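Local structure of Sn-glycerol-3-phosphate ABC transporter substrate-binding protein UspB (4MFI) at residues A258-F261 against I265-S268; A277-T280 against D286-A289; P155-N160 against S196-A201. The protein acts as the extracellular substrate-binding subunit of an ABC transporter and probably captures glycerophosphocholine for import into Mycobacterium tuberculosis. All blocks are in the same frame, centred on the assembly; numbering follows the deposited sequence.

Interaction 1: residues A258-F261 against I265-S268; sequences ANEF and ILAS
Glu260 and Leu266 meet where helix 257-262 gives way, through a short turn, to strand 268-272: a helix-to-strand connection in the alpha/beta fold of a solute-binding protein. The backbone ties the turn together. Glu260 O takes Leu266 N at 3.3 Å, while the shorter bond from Ile265 N to the same oxygen is bent to 129° and counts as weak. The tight part of the contact is built round the buried Leu266 and Phe261. Leu266 CG stands anti to its own carbonyl carbon (chi1 -52°), which carries the isobutyl group obliquely across the base of the glutamate; CD1 comes to 3.6 Å from Glu260 CB, and CD2 faces Glu260 OE1. Strand 251-254 adds Ala254, which touches both side chains. Phe261 adds a second buried patch: Ala267 O comes in at the ring edge, while Leu266 O approaches obliquely, 3.4 Å from Phe261 CD1. Toward solvent the packing loosens. Ile265 starts out toward the helix but its outer carbons lead away, leaving CB as the part nearest Glu260 O, and the residue is exposed. The partly exposed Glu260 is held at its far end by Asn255, whose backbone N bonds to OE2. Back on the buried side, a water closes the gap between the backbones of Phe261 and Leu266, donating to Phe261 O at 3.0 Å and to Leu266 O at 2.6 Å.

Interaction 2: residues A277-T280 against D286-A289; sequences AGIT and DFGA
Ile279 sets its CG2 methyl over one face of the Phe287 ring, and Thr280 meets the same ring at its edge, so two consecutive helix residues grip the phenyl group from two directions. The methyl makes a CH-pi contact: CG2 lies 4.0 Å from the Phe287 centroid and 17° off the ring normal, displaced toward the rim on the CZ side. CG2 stands anti to the backbone N of Ile279, with CG1 on the other branch (chi1 -66°), and that choice aims the short methyl, not the longer ethyl arm, at the aromatic face. Thr280 crosses the phenylalanine at about a right angle. Its OG1 lies in the plane of the ring, 3.5 Å from Phe287 CZ, while Thr280 CA approaches CE1 at 3.9 Å. The hydroxyl is not spent on the aromatic edge, since OG1 is hydrogen-bonded one turn back to Leu276 O. Phe287 reaches this spot with CG lodged between its backbone N and carbonyl carbon (chi1 74°), projecting from the strand toward the helix. Arg367, on helix 366-374, makes a cation-pi contact with the ring and also bonds to Phe287 O. The three side chains thus join helix 276-282 to strand 287-290, with Phe261 of helix 257-262 touching both Ile279 and Phe287, and Tyr158 of the adjoining strand 144-160 packing on Ile279.

Interaction 3: residues P155-N160 against S196-A201; sequences PLFYYN and SAHGWA
Phe157 and His198 bring their rings together nearly parallel, with planes at 23°, but slid so far past each other that they barely overlap. The centroids are 5.7 Å apart, and the real touch is local: Phe157 CE2 approaches His198 CE1 at 3.8 Å, obliquely to both rings. With CG anti to the backbone N in each residue (chi1 -170° for Phe157, -166° for His198), each ring swings back to the other strand, which makes CE2 and CE1 the meeting atoms. Elsewhere around the imidazole, Trp200 NE1 lies at its edge, in plane. From the indole's standpoint the meeting is over a face, His198 CD2 sitting 3.8 Å above the Trp200 plane and offset toward the rim. Phe180, on helix 177-191, makes edge-to-face contacts with both Phe157 and His198, which turns the pair into an aromatic cluster. The histidine is also held by polar means: Ser268 OG bonds to His198 ND1 and to Ala197 O. The bond to ND1 helps set the rotation of the imidazole while its CE1 corner rests against the phenylalanine. Trp200 NE1 in turn bonds to Ser244 OG. The backbones themselves stay apart and run in roughly opposite directions, with strand 268-272 linking them: Ser268 shares a backbone bond with Gly199, and Tyr158 pairs with Ala269. Such a buried aromatic join, between the long strand 144-160 and a shorter parallel sheet of strands 198-201 and 251-254, belongs to the alpha/beta core of a type 2 periplasmic-binding-protein fold.

How the interactions relate
Along the chain, interaction 3 closes first, then comes interaction 1 and finally interaction 2; all three lie on the same side of the chain's centre. Interactions 1 and 3 are closest, their centres about 6 Å apart, because residues 265-268 lead into strand 268-272, a neighbour of strand 144-160. Interaction 2 has its centre about 10 Å from that of interaction 1 and 11 Å from that of interaction 3, and Gly288 N reaches Tyr159 O at 2.8 Å. Strand 144-160 is therefore the shared neighbour: it pairs with both 268-272 and 287-290. The short helices 257-262 and 276-282 meet through Phe261 and Ile279, so the three contacts join in one largely buried, continuous patch of this part of the alpha/beta fold.

Interaction 1: residues A258-F261 against I265-S268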
# COMPACT_ATOMS: atom_id res chain seq x y z
N ALA A 258 -7.21 10.81 8.48
CA ALA A 258 -6.30 11.90 8.13
C ALA A 258 -6.87 13.23 8.58
O ALA A 258 -6.17 14.07 9.14
CB ALA A 258 -6.04 11.91 6.64
N ASN A 259 -8.16 13.41 8.33
CA ASN A 259 -8.84 14.62 8.76
C ASN A 259 -8.97 14.75 10.28
O ASN A 259 -8.83 15.85 10.83
CB ASN A 259 -10.21 14.67 8.09
CG ASN A 259 -10.77 16.04 8.08
OD1 ASN A 259 -10.30 16.92 7.36
ND2 ASN A 259 -11.80 16.25 8.88
N GLU A 260 -9.23 13.65 10.97
CA GLU A 260 -9.30 13.71 12.43
C GLU A 260 -7.96 14.06 13.04
O GLU A 260 -7.89 14.76 14.06
CB GLU A 260 -9.85 12.40 13.01
CG GLU A 260 -11.35 12.25 12.80
CD GLU A 260 -11.93 11.08 13.57
OE1 GLU A 260 -11.33 10.66 14.58
OE2 GLU A 260 -13.00 10.58 13.16
N PHE A 261 -6.88 13.59 12.43
CA PHE A 261 -5.56 14.00 12.87
C PHE A 261 -5.30 15.48 12.55
O PHE A 261 -4.88 16.25 13.42
CB PHE A 261 -4.44 13.15 12.26
CG PHE A 261 -3.08 13.62 12.66
CD1 PHE A 261 -2.59 13.34 13.94
CD2 PHE A 261 -2.31 14.39 11.81
CE1 PHE A 261 -1.36 13.80 14.34
CE2 PHE A 261 -1.07 14.86 12.21
CZ PHE A 261 -0.59 14.56 13.47
N ILE A 265 -8.26 16.26 16.51
CA ILE A 265 -9.06 15.35 17.33
C ILE A 265 -8.20 14.21 17.88
O ILE A 265 -8.43 13.73 19.00
CB ILE A 265 -10.24 14.76 16.52
CG1 ILE A 265 -11.09 15.88 15.91
CG2 ILE A 265 -11.09 13.84 17.39
CD1 ILE A 265 -11.57 16.91 16.92
N LEU A 266 -7.20 13.79 17.11
CA LEU A 266 -6.30 12.70 17.46
C LEU A 266 -4.89 13.22 17.64
O LEU A 266 -4.37 13.92 16.76
CB LEU A 266 -6.26 11.66 16.34
CG LEU A 266 -7.60 11.12 15.85
CD1 LEU A 266 -7.39 10.27 14.60
CD2 LEU A 266 -8.33 10.33 16.94
N ALA A 267 -4.22 12.86 18.74
CA ALA A 267 -2.83 13.27 18.93
C ALA A 267 -1.87 12.53 18.00
O ALA A 267 -0.74 12.98 17.77
CB ALA A 267 -2.39 13.08 20.38
N SER A 268 -2.30 11.38 17.49
CA SER A 268 -1.48 10.57 16.61
C SER A 268 -2.34 9.58 15.85
O SER A 268 -3.49 9.31 16.23
CB SER A 268 -0.39 9.83 17.40
OG SER A 268 -0.93 8.90 18.32
O HOH W 1 -3.62 16.34 16.10

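Interaction 2: residues A277-T280 against D286-A289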
# COMPACT_ATOMS: atom_id res chain seq x y z
N ALA A 277 0.43 15.11 2.11
CA ALA A 277 0.21 16.43 1.52
C ALA A 277 -1.05 17.11 2.09
O ALA A 277 -1.03 18.31 2.39
CB ALA A 277 0.13 16.34 0.01
N GLY A 278 -2.12 16.34 2.24
CA GLY A 278 -3.37 16.87 2.76
C GLY A 278 -3.27 17.31 4.21
O GLY A 278 -3.78 18.37 4.59
N ILE A 279 -2.61 16.50 5.03
CA ILE A 279 -2.39 16.85 6.42
C ILE A 279 -1.51 18.09 6.53
O ILE A 279 -1.78 18.99 7.33
CB ILE A 279 -1.78 15.66 7.19
CG1 ILE A 279 -2.79 14.51 7.26
CG2 ILE A 279 -1.33 16.09 8.58
CD1 ILE A 279 -2.21 13.19 7.71
N THR A 280 -0.46 18.16 5.71
CA THR A 280 0.42 19.32 5.72
C THR A 280 -0.35 20.60 5.41
O THR A 280 -0.13 21.65 6.03
CB THR A 280 1.58 19.15 4.73
OG1 THR A 280 2.31 17.96 5.05
CG2 THR A 280 2.53 20.35 4.79
N ASP A 286 2.21 22.13 14.77
CA ASP A 286 3.43 21.45 14.34
C ASP A 286 3.22 19.95 14.48
O ASP A 286 2.79 19.48 15.54
CB ASP A 286 4.60 21.90 15.22
CG ASP A 286 5.95 21.46 14.68
OD1 ASP A 286 6.02 21.00 13.52
OD2 ASP A 286 6.95 21.60 15.42
N PHE A 287 3.51 19.20 13.42
CA PHE A 287 3.39 17.75 13.50
C PHE A 287 4.63 17.06 12.97
O PHE A 287 5.41 17.61 12.18
CB PHE A 287 2.11 17.25 12.78
CG PHE A 287 2.19 17.28 11.28
CD1 PHE A 287 1.88 18.44 10.59
CD2 PHE A 287 2.54 16.15 10.56
CE1 PHE A 287 1.94 18.48 9.20
CE2 PHE A 287 2.61 16.18 9.17
CZ PHE A 287 2.30 17.34 8.49
N GLY A 288 4.83 15.83 13.45
CA GLY A 288 5.91 14.99 12.98
C GLY A 288 5.40 13.79 12.21
O GLY A 288 4.23 13.38 12.31
N ALA A 289 6.29 13.23 11.41
CA ALA A 289 6.08 11.95 10.76
C ALA A 289 7.19 11.03 11.22
O ALA A 289 8.34 11.45 11.32
CB ALA A 289 6.10 12.10 9.26

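Interaction 3: residues P155-N160 against S196-A201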
# COMPACT_ATOMS: atom_id res chain seq x y z
N PRO A 155 2.08 2.79 5.26
CA PRO A 155 1.61 3.53 6.44
C PRO A 155 2.72 4.42 7.01
O PRO A 155 3.91 4.19 6.77
CB PRO A 155 1.26 2.41 7.43
CG PRO A 155 0.96 1.22 6.55
CD PRO A 155 1.98 1.34 5.46
N LEU A 156 2.31 5.42 7.77
CA LEU A 156 3.21 6.38 8.39
C LEU A 156 2.62 6.74 9.75
O LEU A 156 1.40 6.77 9.90
CB LEU A 156 3.31 7.62 7.51
CG LEU A 156 4.49 8.56 7.73
CD1 LEU A 156 5.80 7.82 7.52
CD2 LEU A 156 4.38 9.75 6.78
N PHE A 157 3.47 7.00 10.74
CA PHE A 157 3.01 7.37 12.08
C PHE A 157 3.04 8.89 12.20
O PHE A 157 4.10 9.50 12.21
CB PHE A 157 3.90 6.70 13.14
CG PHE A 157 3.37 6.82 14.55
CD1 PHE A 157 3.53 7.99 15.28
CD2 PHE A 157 2.72 5.74 15.15
CE1 PHE A 157 3.03 8.10 16.59
CE2 PHE A 157 2.23 5.83 16.45
CZ PHE A 157 2.38 7.01 17.17
N TYR A 158 1.86 9.50 12.28
CA TYR A 158 1.74 10.94 12.39
C TYR A 158 1.56 11.32 13.85
O TYR A 158 0.81 10.67 14.58
CB TYR A 158 0.52 11.43 11.60
CG TYR A 158 0.61 11.23 10.10
CD1 TYR A 158 1.13 12.24 9.30
CD2 TYR A 158 0.18 10.06 9.49
CE1 TYR A 158 1.21 12.10 7.92
CE2 TYR A 158 0.27 9.90 8.10
CZ TYR A 158 0.78 10.93 7.32
OH TYR A 158 0.87 10.81 5.95
N TYR A 159 2.23 12.38 14.29
CA TYR A 159 2.08 12.82 15.68
C TYR A 159 2.05 14.33 15.85
O TYR A 159 2.73 15.07 15.14
CB TYR A 159 3.11 12.17 16.61
CG TYR A 159 4.56 12.57 16.43
CD1 TYR A 159 5.36 11.95 15.47
CD2 TYR A 159 5.15 13.53 17.25
CE1 TYR A 159 6.71 12.30 15.32
CE2 TYR A 159 6.49 13.88 17.11
CZ TYR A 159 7.26 13.27 16.14
OH TYR A 159 8.59 13.62 16.02
N ASN A 160 1.22 14.76 16.80
CA ASN A 160 1.01 16.16 17.14
C ASN A 160 2.10 16.58 18.13
O ASN A 160 2.16 16.06 19.26
CB ASN A 160 -0.39 16.26 17.75
CG ASN A 160 -0.78 17.66 18.13
OD1 ASN A 160 -0.01 18.41 18.73
ND2 ASN A 160 -2.03 18.02 17.83
N SER A 196 -8.67 12.03 21.44
CA SER A 196 -7.98 10.78 21.73
C SER A 196 -6.49 10.90 21.50
O SER A 196 -6.04 11.70 20.66
CB SER A 196 -8.52 9.64 20.85
OG SER A 196 -9.86 9.34 21.18
N ALA A 197 -5.72 10.10 22.24
CA ALA A 197 -4.27 10.02 22.05
C ALA A 197 -3.92 9.42 20.69
O ALA A 197 -2.89 9.77 20.10
CB ALA A 197 -3.64 9.19 23.15
N HIS A 198 -4.75 8.50 20.21
CA HIS A 198 -4.45 7.75 18.99
C HIS A 198 -5.74 7.39 18.29
O HIS A 198 -6.72 7.04 18.95
CB HIS A 198 -3.67 6.46 19.34
CG HIS A 198 -3.03 5.80 18.16
ND1 HIS A 198 -1.95 6.35 17.51
CD2 HIS A 198 -3.31 4.64 17.51
CE1 HIS A 198 -1.59 5.56 16.51
NE2 HIS A 198 -2.40 4.52 16.49
N GLY A 199 -5.75 7.50 16.97
CA GLY A 199 -6.87 7.00 16.19
C GLY A 199 -6.43 5.84 15.33
O GLY A 199 -5.38 5.89 14.69
N TRP A 200 -7.25 4.79 15.33
CA TRP A 200 -7.09 3.65 14.43
C TRP A 200 -8.04 3.83 13.26
O TRP A 200 -9.17 4.27 13.44
CB TRP A 200 -7.46 2.34 15.14
CG TRP A 200 -6.52 1.93 16.23
CD1 TRP A 200 -6.72 2.03 17.58
CD2 TRP A 200 -5.22 1.33 16.06
NE1 TRP A 200 -5.63 1.55 18.26
CE2 TRP A 200 -4.70 1.10 17.35
CE3 TRP A 200 -4.46 0.97 14.95
CZ2 TRP A 200 -3.45 0.53 17.56
CZ3 TRP A 200 -3.21 0.40 15.16
CH2 TRP A 200 -2.71 0.20 16.45
N ALA A 201 -7.59 3.46 12.06
CA ALA A 201 -8.46 3.52 10.89
C ALA A 201 -9.70 2.65 11.08
O ALA A 201 -9.68 1.67 11.84
CB ALA A 201 -7.70 3.07 9.66